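Local coordinates for D-galactonate dehydratase family member SEN1436 (Salmonella enterica subsp. enterica serovar Enteritidis, PDB 3TW9), which catalyses, at a low rate in vitro, the dehydration of D-gluconate to 2-dehydro-3-deoxy-D-gluconate with magnesium as cofactor, at residues L149-D154 / Q174-Q179; V249-T254 / P276-N281; L270-D275 / P295-E300; D313-D318 / E341-R346. All blocks are in the same frame, centred on the assembly; numbering follows the deposited sequence. Where two conformers were deposited one is given.

Interaction 1 of 4, residues L149-D154 / Q174-Q179; sequences LYCHTD and QYVRCQ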
# COMPACT_ATOMS: atom_id res chain seq x y z
N LEU C 149 6.06 20.20 -10.95
CA LEU C 149 5.68 21.07 -9.88
C LEU C 149 4.59 22.03 -10.32
O LEU C 149 4.40 22.28 -11.52
CB LEU C 149 6.90 21.90 -9.45
CG LEU C 149 8.19 21.20 -9.12
CD1 LEU C 149 9.25 22.25 -8.95
CD2 LEU C 149 8.08 20.27 -7.86
N TYR C 150 3.82 22.52 -9.34
CA TYR C 150 3.09 23.76 -9.50
C TYR C 150 3.51 24.74 -8.41
O TYR C 150 3.99 24.34 -7.34
CB TYR C 150 1.55 23.60 -9.57
CG TYR C 150 0.75 23.36 -8.29
CD1 TYR C 150 0.13 24.42 -7.61
CD2 TYR C 150 0.53 22.05 -7.83
CE1 TYR C 150 -0.65 24.19 -6.47
CE2 TYR C 150 -0.26 21.82 -6.67
CZ TYR C 150 -0.85 22.89 -6.03
OH TYR C 150 -1.65 22.67 -4.92
N CYS C 151 3.36 26.01 -8.71
CA CYS C 151 3.64 27.07 -7.76
C CYS C 151 2.45 28.00 -7.69
O CYS C 151 1.57 27.99 -8.56
CB CYS C 151 4.87 27.85 -8.22
SG CYS C 151 4.58 28.60 -9.82
N HIS C 152 2.48 28.84 -6.68
CA HIS C 152 1.46 29.83 -6.42
C HIS C 152 1.81 31.13 -7.15
O HIS C 152 2.98 31.38 -7.41
CB HIS C 152 1.42 30.11 -4.91
CG HIS C 152 1.02 28.92 -4.08
ND1 HIS C 152 0.76 29.03 -2.73
CD2 HIS C 152 0.79 27.63 -4.41
CE1 HIS C 152 0.43 27.84 -2.26
NE2 HIS C 152 0.45 26.97 -3.25
N THR C 153 0.79 31.92 -7.48
CA THR C 153 0.98 33.18 -8.20
C THR C 153 0.37 34.35 -7.44
O THR C 153 -0.22 35.24 -8.06
CB THR C 153 0.41 33.11 -9.65
OG1 THR C 153 -1.00 32.89 -9.63
CG2 THR C 153 1.09 32.01 -10.48
N ASP C 154 0.53 34.35 -6.11
CA ASP C 154 -0.13 35.29 -5.20
C ASP C 154 0.09 36.74 -5.61
O ASP C 154 1.23 37.17 -5.75
CB ASP C 154 0.37 35.08 -3.76
CG ASP C 154 -0.25 33.87 -3.08
OD1 ASP C 154 -0.25 33.82 -1.84
OD2 ASP C 154 -0.75 32.97 -3.78
N GLN C 174 4.76 24.60 -15.66
CA GLN C 174 3.76 24.15 -16.62
C GLN C 174 2.40 23.97 -15.95
O GLN C 174 1.44 23.56 -16.59
CB GLN C 174 4.24 22.86 -17.28
CG GLN C 174 5.51 23.11 -18.09
CD GLN C 174 5.86 21.96 -18.99
OE1 GLN C 174 5.53 21.98 -20.18
NE2 GLN C 174 6.47 20.93 -18.43
N TYR C 175 2.36 24.29 -14.66
CA TYR C 175 1.17 24.16 -13.82
C TYR C 175 1.23 25.30 -12.81
O TYR C 175 2.26 25.49 -12.17
CB TYR C 175 1.19 22.85 -13.02
CG TYR C 175 1.38 21.54 -13.76
CD1 TYR C 175 0.32 20.64 -13.92
CD2 TYR C 175 2.65 21.16 -14.22
CE1 TYR C 175 0.52 19.41 -14.59
CE2 TYR C 175 2.86 19.98 -14.87
CZ TYR C 175 1.80 19.10 -15.05
OH TYR C 175 2.08 17.93 -15.69
N VAL C 176 0.14 26.05 -12.65
CA VAL C 176 0.12 27.19 -11.70
C VAL C 176 -1.18 27.27 -10.94
O VAL C 176 -2.23 27.04 -11.51
CB VAL C 176 0.29 28.58 -12.40
CG1 VAL C 176 1.75 28.82 -12.78
CG2 VAL C 176 -0.60 28.69 -13.63
N ARG C 177 -1.10 27.64 -9.66
CA ARG C 177 -2.29 27.97 -8.90
C ARG C 177 -2.67 29.41 -9.17
O ARG C 177 -1.81 30.28 -9.08
CB ARG C 177 -2.03 27.82 -7.42
CG ARG C 177 -3.31 28.02 -6.58
CD ARG C 177 -3.04 27.85 -5.11
NE ARG C 177 -2.67 29.12 -4.50
CZ ARG C 177 -2.75 29.38 -3.20
NH1 ARG C 177 -3.18 28.43 -2.36
NH2 ARG C 177 -2.40 30.58 -2.73
N CYS C 178 -3.95 29.63 -9.48
CA CYS C 178 -4.48 30.95 -9.82
C CYS C 178 -5.61 31.29 -8.89
O CYS C 178 -6.61 30.56 -8.81
CB CYS C 178 -5.02 30.97 -11.25
SG CYS C 178 -3.83 30.36 -12.46
N GLN C 179 -5.44 32.40 -8.17
CA GLN C 179 -6.45 32.91 -7.24
C GLN C 179 -6.81 34.36 -7.59
O GLN C 179 -6.10 35.02 -8.36
CB GLN C 179 -5.96 32.82 -5.79
CG GLN C 179 -5.41 31.42 -5.31
CD GLN C 179 -6.47 30.32 -5.22
OE1 GLN C 179 -6.25 29.22 -5.73
NE2 GLN C 179 -7.59 30.60 -4.58
O HOH W 1 5.64 22.71 -13.86
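The backbone N of Arg177 donates to Cys151 O at 2.9 Å in a nearly straight bond (172° at the hydrogen), and Val176 CA brings a C-H to the same oxygen. Further out, the Arg177 side chain leaves anti to its own N and turns at CG-CD (chi3 90°), which lays its guanidinium on the His152 imidazole. The two flat groups stack with centres 3.7 Å apart and planes within 8° of parallel; His152 ND1 sits over the middle of the guanidinium, and Arg177 CD adds a CH-pi contact over the His152 ring. NH2, at the guanidinium edge, points to Asp154 OD2 in a nearly coplanar salt bridge whose exact length is less certain. This is the parallel strand pair of a beta-alpha-beta crossover, in which helix 158-171 links strands 147-152 and 175-177 of the barrel. His152, probably a substrate ligand, is held from two directions, since its NE2 also bonds to Glu377. Tyr150 CB packs on Tyr175 CB at 3.5 Å, while Tyr150 OH is hydrogen-bonded to Tyr272 OH. Cys151, which touches helix 158-171, and Val176 meet SG to CG1 at 4.1 Å on the face away from His152.

Interaction 2 of 4, residues V249-T254 / P276-N281; sequences VHERVT and PVAPEN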
# COMPACT_ATOMS: atom_id res chain seq x y z
N VAL C 249 -10.41 26.48 -3.57
CA VAL C 249 -11.59 27.02 -2.86
C VAL C 249 -11.31 27.21 -1.35
O VAL C 249 -11.87 28.10 -0.72
CB VAL C 249 -12.80 26.07 -3.06
CG1 VAL C 249 -14.04 26.58 -2.34
CG2 VAL C 249 -13.08 25.91 -4.55
N HIS C 250 -10.46 26.33 -0.78
CA HIS C 250 -9.97 26.42 0.60
C HIS C 250 -11.11 26.52 1.58
O HIS C 250 -11.09 27.37 2.45
CB HIS C 250 -9.02 27.63 0.75
CG HIS C 250 -7.94 27.44 1.77
ND1 HIS C 250 -8.11 27.71 3.11
CD2 HIS C 250 -6.66 27.02 1.63
CE1 HIS C 250 -6.99 27.45 3.76
NE2 HIS C 250 -6.09 27.04 2.88
N GLU C 251 -12.13 25.68 1.38
CA GLU C 251 -13.27 25.56 2.29
C GLU C 251 -14.06 26.86 2.56
O GLU C 251 -14.75 26.97 3.58
CB GLU C 251 -12.85 24.83 3.61
CG GLU C 251 -11.86 25.56 4.58
CD GLU C 251 -11.67 24.89 5.93
OE1 GLU C 251 -10.95 25.44 6.82
OE2 GLU C 251 -12.20 23.79 6.12
N ARG C 252 -13.99 27.81 1.62
CA ARG C 252 -14.51 29.17 1.90
C ARG C 252 -16.00 29.41 1.59
O ARG C 252 -16.54 30.45 1.96
CB ARG C 252 -13.63 30.23 1.19
CG ARG C 252 -12.25 30.39 1.85
CD ARG C 252 -11.35 31.32 1.04
NE ARG C 252 -11.00 30.80 -0.29
CZ ARG C 252 -10.63 31.56 -1.33
NH1 ARG C 252 -10.58 32.89 -1.20
NH2 ARG C 252 -10.33 31.01 -2.51
N VAL C 253 -16.67 28.44 0.96
CA VAL C 253 -18.07 28.63 0.54
C VAL C 253 -18.94 27.48 1.01
O VAL C 253 -18.41 26.45 1.43
CB VAL C 253 -18.24 28.80 -0.99
CG1 VAL C 253 -17.48 30.04 -1.52
CG2 VAL C 253 -17.80 27.54 -1.76
N THR C 254 -20.27 27.65 0.96
CA THR C 254 -21.18 26.55 1.35
C THR C 254 -21.06 25.46 0.31
O THR C 254 -20.66 25.71 -0.84
CB THR C 254 -22.68 26.96 1.43
OG1 THR C 254 -23.13 27.36 0.12
CG2 THR C 254 -22.92 28.01 2.49
N PRO C 276 -13.05 21.94 -2.18
CA PRO C 276 -14.35 22.55 -2.35
C PRO C 276 -15.22 22.47 -1.07
O PRO C 276 -16.17 23.23 -0.92
CB PRO C 276 -14.99 21.72 -3.48
CG PRO C 276 -14.29 20.41 -3.45
CD PRO C 276 -12.87 20.77 -3.06
N VAL C 277 -14.90 21.52 -0.19
CA VAL C 277 -15.59 21.43 1.11
C VAL C 277 -14.58 21.33 2.23
O VAL C 277 -13.45 20.89 2.02
CB VAL C 277 -16.63 20.26 1.18
CG1 VAL C 277 -17.69 20.45 0.13
CG2 VAL C 277 -15.96 18.86 1.01
N ALA C 278 -15.02 21.71 3.42
CA ALA C 278 -14.31 21.42 4.67
C ALA C 278 -14.32 19.90 4.96
O ALA C 278 -15.22 19.18 4.50
CB ALA C 278 -15.02 22.15 5.81
N PRO C 279 -13.33 19.40 5.74
CA PRO C 279 -13.34 17.99 6.13
C PRO C 279 -14.63 17.60 6.84
O PRO C 279 -15.14 16.48 6.65
CB PRO C 279 -12.21 17.89 7.14
CG PRO C 279 -11.33 19.01 6.85
CD PRO C 279 -12.16 20.11 6.29
N GLU C 280 -15.20 18.53 7.61
CA GLU C 280 -16.46 18.26 8.32
C GLU C 280 -17.67 18.10 7.38
O GLU C 280 -18.75 17.61 7.80
CB GLU C 280 -16.74 19.38 9.32
CG GLU C 280 -15.73 19.41 10.44
CD GLU C 280 -14.52 20.28 10.17
OE1 GLU C 280 -14.30 20.75 9.02
OE2 GLU C 280 -13.75 20.50 11.12
N ASN C 281 -17.49 18.48 6.13
CA ASN C 281 -18.54 18.42 5.13
C ASN C 281 -18.26 17.46 3.98
O ASN C 281 -18.84 17.60 2.91
CB ASN C 281 -18.84 19.83 4.55
CG ASN C 281 -19.61 20.71 5.53
OD1 ASN C 281 -20.43 20.19 6.31
ND2 ASN C 281 -19.38 22.03 5.49
O HOH W 2 -18.20 23.84 1.01
O HOH W 3 -16.09 25.50 0.62
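With chi1 at 68°, Glu251 places its CG between its own N and carbonyl carbon, and the chain then runs extended (chi2 171°), which carries OE2 to 3.3 Å from Ala278 CB. Nearer the backbone, Glu251 CB rests against N and CA of Ala278. Glu251 OE2 is also 3.7 Å from Pro279 CD. A small methyl and a proline ring suit this place, because they let the glutamate lie along the loop at close range. Val249 uses its branched CB instead: that atom stands 3.9 Å from Pro276 CA, a plain apolar contact between two compact, stiff residues. Behind these contacts the chain makes a type I' turn from Val249 to Arg252, with His250 and Glu251 both at positive phi. Val249 O is gripped twice from within the turn, by Arg252 N at 3.2 Å and by Arg252 NE at 2.9 Å, which approach from opposite faces of the carbonyl plane. Water joins the two loops where their backbones stand apart: one molecule accepts from Val253 N at 3.0 Å and lies 2.7 Å from Pro276 O, and a second lies between Pro276 O and Val253 O. The turn carries His250, probably a proton donor or acceptor in catalysis. The two loops follow strands 244-248 and 272-274 and lead to helices 255-265 and 285-291; Val249 and Val253 pack on helix 221-239, while Pro276 touches Ala258 of helix 255-265 as well as Ile296 and Met298 of strand 296-298.

Interaction 3 of 4, residues L270-D275 / P295-E300; sequences LFYLED and PISMGE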
# COMPACT_ATOMS: atom_id res chain seq x y z
N LEU C 270 -9.73 22.98 -15.62
CA LEU C 270 -8.76 23.06 -14.54
C LEU C 270 -8.08 21.72 -14.33
O LEU C 270 -8.67 20.66 -14.53
CB LEU C 270 -9.41 23.53 -13.23
CG LEU C 270 -9.52 25.05 -13.06
CD1 LEU C 270 -10.39 25.70 -14.13
CD2 LEU C 270 -10.04 25.40 -11.67
N PHE C 271 -6.82 21.76 -13.93
CA PHE C 271 -6.11 20.54 -13.55
C PHE C 271 -6.74 19.96 -12.28
O PHE C 271 -6.96 18.75 -12.18
CB PHE C 271 -4.63 20.85 -13.34
CG PHE C 271 -3.79 19.65 -13.03
CD1 PHE C 271 -3.38 18.79 -14.03
CD2 PHE C 271 -3.39 19.39 -11.71
CE1 PHE C 271 -2.58 17.67 -13.73
CE2 PHE C 271 -2.61 18.28 -11.41
CZ PHE C 271 -2.19 17.44 -12.41
N TYR C 272 -7.01 20.84 -11.32
CA TYR C 272 -7.93 20.52 -10.25
C TYR C 272 -8.54 21.73 -9.54
O TYR C 272 -7.98 22.83 -9.55
CB TYR C 272 -7.36 19.47 -9.28
CG TYR C 272 -6.15 19.77 -8.42
CD1 TYR C 272 -6.12 20.85 -7.51
CD2 TYR C 272 -5.07 18.87 -8.43
CE1 TYR C 272 -4.99 21.02 -6.65
CE2 TYR C 272 -3.99 19.04 -7.62
CZ TYR C 272 -3.93 20.11 -6.74
OH TYR C 272 -2.80 20.19 -5.92
N LEU C 273 -9.71 21.49 -8.95
CA LEU C 273 -10.36 22.45 -8.05
C LEU C 273 -10.21 21.86 -6.65
O LEU C 273 -10.60 20.72 -6.41
CB LEU C 273 -11.85 22.57 -8.37
CG LEU C 273 -12.68 23.58 -7.57
CD1 LEU C 273 -12.21 25.02 -7.87
CD2 LEU C 273 -14.14 23.46 -7.93
N GLU C 274 -9.61 22.65 -5.76
CA GLU C 274 -9.09 22.17 -4.49
C GLU C 274 -9.94 22.58 -3.29
O GLU C 274 -10.42 23.72 -3.20
CB GLU C 274 -7.66 22.66 -4.29
CG GLU C 274 -7.03 22.13 -3.01
CD GLU C 274 -5.73 22.76 -2.72
OE1 GLU C 274 -5.24 23.48 -3.60
OE2 GLU C 274 -5.19 22.50 -1.62
N ASP C 275 -10.05 21.64 -2.35
CA ASP C 275 -10.85 21.82 -1.11
C ASP C 275 -12.18 22.52 -1.31
O ASP C 275 -12.44 23.55 -0.69
CB ASP C 275 -10.02 22.47 -0.00
CG ASP C 275 -8.89 21.61 0.43
OD1 ASP C 275 -8.73 20.48 -0.09
OD2 ASP C 275 -8.08 22.07 1.29
N PRO C 295 -12.01 18.17 -12.19
CA PRO C 295 -11.24 17.32 -11.28
C PRO C 295 -11.15 17.96 -9.90
O PRO C 295 -11.10 19.19 -9.79
CB PRO C 295 -9.84 17.27 -11.91
CG PRO C 295 -10.09 17.67 -13.36
CD PRO C 295 -11.17 18.68 -13.29
N ILE C 296 -11.20 17.12 -8.88
CA ILE C 296 -11.32 17.60 -7.51
C ILE C 296 -10.16 17.10 -6.70
O ILE C 296 -9.84 15.92 -6.78
CB ILE C 296 -12.61 17.06 -6.83
CG1 ILE C 296 -13.88 17.61 -7.49
CG2 ILE C 296 -12.62 17.36 -5.30
CD1 ILE C 296 -14.00 19.17 -7.54
N SER C 297 -9.55 17.97 -5.91
CA SER C 297 -8.63 17.53 -4.87
C SER C 297 -9.12 17.94 -3.47
O SER C 297 -9.81 18.97 -3.28
CB SER C 297 -7.20 18.04 -5.13
OG SER C 297 -7.14 19.42 -4.85
N MET C 298 -8.72 17.14 -2.49
CA MET C 298 -9.17 17.31 -1.12
C MET C 298 -8.05 16.85 -0.24
O MET C 298 -7.37 15.87 -0.55
CB MET C 298 -10.39 16.40 -0.83
CG MET C 298 -11.75 16.95 -1.19
SD MET C 298 -12.24 18.45 -0.31
CE MET C 298 -12.30 17.83 1.40
N GLY C 299 -7.90 17.50 0.90
CA GLY C 299 -7.30 16.77 1.99
C GLY C 299 -6.11 17.31 2.75
O GLY C 299 -5.61 16.62 3.64
N GLU C 300 -5.66 18.52 2.46
CA GLU C 300 -4.52 19.02 3.25
C GLU C 300 -4.86 19.11 4.77
O GLU C 300 -3.96 19.01 5.59
CB GLU C 300 -4.02 20.36 2.72
CG GLU C 300 -5.01 21.47 2.87
CD GLU C 300 -4.55 22.78 2.25
OE1 GLU C 300 -4.00 22.78 1.12
OE2 GLU C 300 -4.77 23.81 2.90
O HOH W 4 -6.06 20.29 0.06
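Two neighbouring parallel barrel strands, 272-274 and 296-298, are joined here through helix 285-291 as a beta-alpha-beta unit, and they bring together the magnesium ligands Glu274 and Glu300. The backbones pair through Leu273 N to Pro295 O (2.8 Å), Ser297 N to Leu273 O (3.0 Å) and Asp275 N to Ser297 O (2.8 Å). Only the carbonyl of residue 295 pairs with segment 270-275, so proline's missing N-H costs nothing here; its ring packs against the carbonyls of Leu270 and Phe271. Inside the barrel, small Ser297 sits on the Tyr272 ring: its CB lies 3.8 Å from the ring centroid, 9° off the normal, and OG lies over the face, toward the CD1-CE1 side. This buried OG has no polar partner in the model. Asp275 OD1 accepts from Gly299 N at 3.2 Å on its syn side. A water lies 2.7 Å from Asp275 OD1, within bonding distance of Glu274 OE2, and accepts from Glu300 N. At the positive phi of Gly299 (128°) a CB would jam against the carbonyl O of Met298, which calls for glycine. Glu274 OE2 and Glu300 OE1 converge to 3.0 Å because both residues bind magnesium; Arg321, salt-bridged to Glu274, probably helps to balance their charge. With Asp248 on the preceding strand, Glu274 and Glu300 form the three-carboxylate magnesium site at successive strand ends that marks the enolase superfamily barrel.

Interaction 4 of 4, residues D313-D318 / E341-R346; sequences DNRLID and ELNGVR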
# COMPACT_ATOMS: atom_id res chain seq x y z
N ASP C 313 -12.65 5.37 -1.47
CA ASP C 313 -13.50 4.17 -1.64
C ASP C 313 -14.57 4.33 -2.67
O ASP C 313 -14.95 3.35 -3.34
CB ASP C 313 -14.18 3.71 -0.29
CG ASP C 313 -13.31 2.75 0.48
OD1 ASP C 313 -12.29 2.35 -0.06
OD2 ASP C 313 -13.64 2.40 1.63
N ASN C 314 -15.09 5.56 -2.78
CA ASN C 314 -16.19 5.83 -3.65
C ASN C 314 -15.79 6.71 -4.81
O ASN C 314 -16.66 7.22 -5.52
CB ASN C 314 -17.34 6.47 -2.87
CG ASN C 314 -18.00 5.48 -1.95
OD1 ASN C 314 -18.69 4.57 -2.41
ND2 ASN C 314 -17.77 5.63 -0.65
N ARG C 315 -14.48 6.92 -4.95
CA ARG C 315 -13.90 7.69 -6.07
C ARG C 315 -14.53 9.10 -6.18
O ARG C 315 -14.95 9.55 -7.25
CB ARG C 315 -13.96 6.86 -7.37
CG ARG C 315 -12.97 5.66 -7.29
CD ARG C 315 -13.30 4.48 -8.21
NE ARG C 315 -14.57 3.86 -7.85
CZ ARG C 315 -14.79 3.15 -6.74
NH1 ARG C 315 -13.84 2.90 -5.85
NH2 ARG C 315 -16.01 2.68 -6.52
N LEU C 316 -14.61 9.77 -5.03
CA LEU C 316 -15.28 11.09 -4.95
C LEU C 316 -14.31 12.24 -5.10
O LEU C 316 -14.70 13.41 -5.10
CB LEU C 316 -16.02 11.21 -3.61
CG LEU C 316 -17.19 10.24 -3.40
CD1 LEU C 316 -17.76 10.46 -2.01
CD2 LEU C 316 -18.28 10.44 -4.45
N ILE C 317 -13.03 11.90 -5.21
CA ILE C 317 -11.98 12.88 -5.52
C ILE C 317 -11.03 12.25 -6.54
O ILE C 317 -11.02 11.03 -6.70
CB ILE C 317 -11.14 13.29 -4.27
CG1 ILE C 317 -10.45 12.07 -3.65
CG2 ILE C 317 -12.00 13.98 -3.22
CD1 ILE C 317 -9.51 12.40 -2.46
N ASP C 318 -10.21 13.10 -7.17
CA ASP C 318 -9.25 12.68 -8.16
C ASP C 318 -7.79 12.87 -7.70
O ASP C 318 -6.89 12.25 -8.24
CB ASP C 318 -9.47 13.53 -9.39
CG ASP C 318 -10.89 13.45 -9.87
OD1 ASP C 318 -11.29 12.30 -10.24
OD2 ASP C 318 -11.57 14.47 -9.82
N GLU C 341 -3.92 4.55 -5.49
CA GLU C 341 -3.52 3.93 -6.77
C GLU C 341 -4.52 2.91 -7.30
O GLU C 341 -4.89 2.94 -8.50
CB GLU C 341 -2.16 3.23 -6.60
CG GLU C 341 -1.59 2.65 -7.87
CD GLU C 341 -0.37 1.81 -7.62
OE1 GLU C 341 0.24 1.95 -6.52
OE2 GLU C 341 -0.04 0.99 -8.50
N LEU C 342 -4.98 2.04 -6.40
CA LEU C 342 -5.90 0.97 -6.79
C LEU C 342 -7.28 1.53 -7.13
O LEU C 342 -8.04 0.89 -7.85
CB LEU C 342 -5.98 -0.11 -5.70
CG LEU C 342 -4.65 -0.87 -5.66
CD1 LEU C 342 -4.49 -1.74 -4.40
CD2 LEU C 342 -4.45 -1.68 -6.93
N ASN C 343 -7.56 2.74 -6.63
CA ASN C 343 -8.79 3.48 -6.98
C ASN C 343 -8.60 4.50 -8.09
O ASN C 343 -9.49 5.28 -8.35
CB ASN C 343 -9.35 4.15 -5.72
CG ASN C 343 -10.07 3.16 -4.84
OD1 ASN C 343 -11.14 2.70 -5.21
ND2 ASN C 343 -9.47 2.78 -3.69
N GLY C 344 -7.44 4.51 -8.75
CA GLY C 344 -7.18 5.51 -9.83
C GLY C 344 -7.10 6.98 -9.36
O GLY C 344 -7.26 7.89 -10.15
N VAL C 345 -6.89 7.18 -8.06
CA VAL C 345 -6.77 8.50 -7.46
C VAL C 345 -5.27 8.85 -7.41
O VAL C 345 -4.44 7.99 -7.09
CB VAL C 345 -7.44 8.53 -6.06
CG1 VAL C 345 -7.17 9.82 -5.33
CG2 VAL C 345 -9.01 8.29 -6.19
N ARG C 346 -4.91 10.09 -7.75
CA ARG C 346 -3.48 10.44 -7.79
C ARG C 346 -3.03 11.28 -6.58
O ARG C 346 -3.85 11.85 -5.85
CB ARG C 346 -3.16 11.11 -9.14
CG ARG C 346 -3.45 10.16 -10.31
CD ARG C 346 -2.76 10.59 -11.59
NE ARG C 346 -3.20 11.93 -12.03
CZ ARG C 346 -2.58 12.59 -13.02
NH1 ARG C 346 -1.54 12.01 -13.62
NH2 ARG C 346 -2.97 13.77 -13.42
O HOH W 5 -5.98 12.42 -11.04
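Arg315 NH1 donates to Asn343 OD1 at 2.8 Å, the oxygen lying close to the guanidinium plane and the amide turned only 14° from it; the bond is bent, with 131° at the hydrogen. At the other end of the contact Arg346 N reaches Asp318 O at 3.0 Å and 172°, and a water links that carbonyl to Arg346 NE. Between these polar ends the two gamma branches of Val345 divide the work: CG2 meets Ile317 O at 3.4 Å, while Val345 CG1 meets the side chain at Ile317 CG1, 4.3 Å away. In the next shell, a bend at chi3 and a weak bond to Asp313 O hold the arginine head near its own helix end. Asn343 is fixed by ND2 to Tyr339 O, and its OD1 also takes a bond from Lys309 of the second subunit. Asp318 is held by Arg289 and Ile296 N, while Arg346 NH2 bonds to Tyr319 OH. Both segments leave their helices, 305-313 and 330-342, through Schellman motifs, with Arg315 and Gly344 at positive phi as the C-prime residues. Each segment leads into its next barrel strand, 319-320 or 346-347, while Ile317 packs on Ile296 and Met298 on the helix-facing side of strand 296-298.

All four contacts belong to one curled sheet and its surrounding helices. Interaction 1 comes first along the chain; interactions 2 and 3 then interleave, their segments alternating, and interaction 4 follows. Strand 244-248 lies between the strand pairs of interactions 1 and 3, whose centres are about 13 Å apart and which meet where Tyr150 OH and Tyr272 OH are hydrogen-bonded. Interaction 2, its centre about 11 Å from that of interaction 3, prolongs two of these strands into loops beside the metal ligands, backbone bonds joining Val249 to Glu274 and Glu251 to Asp275. Interaction 4, its centre about 12 Å from that of interaction 3, borders strand 296-298 at its N-terminal end, through Asp318 and Ile296, and reaches the subunit interface. Together they run from the C-terminal strand ends, where the metal ligands gather, to the N-terminal ends of strands 319-320 and 346-347.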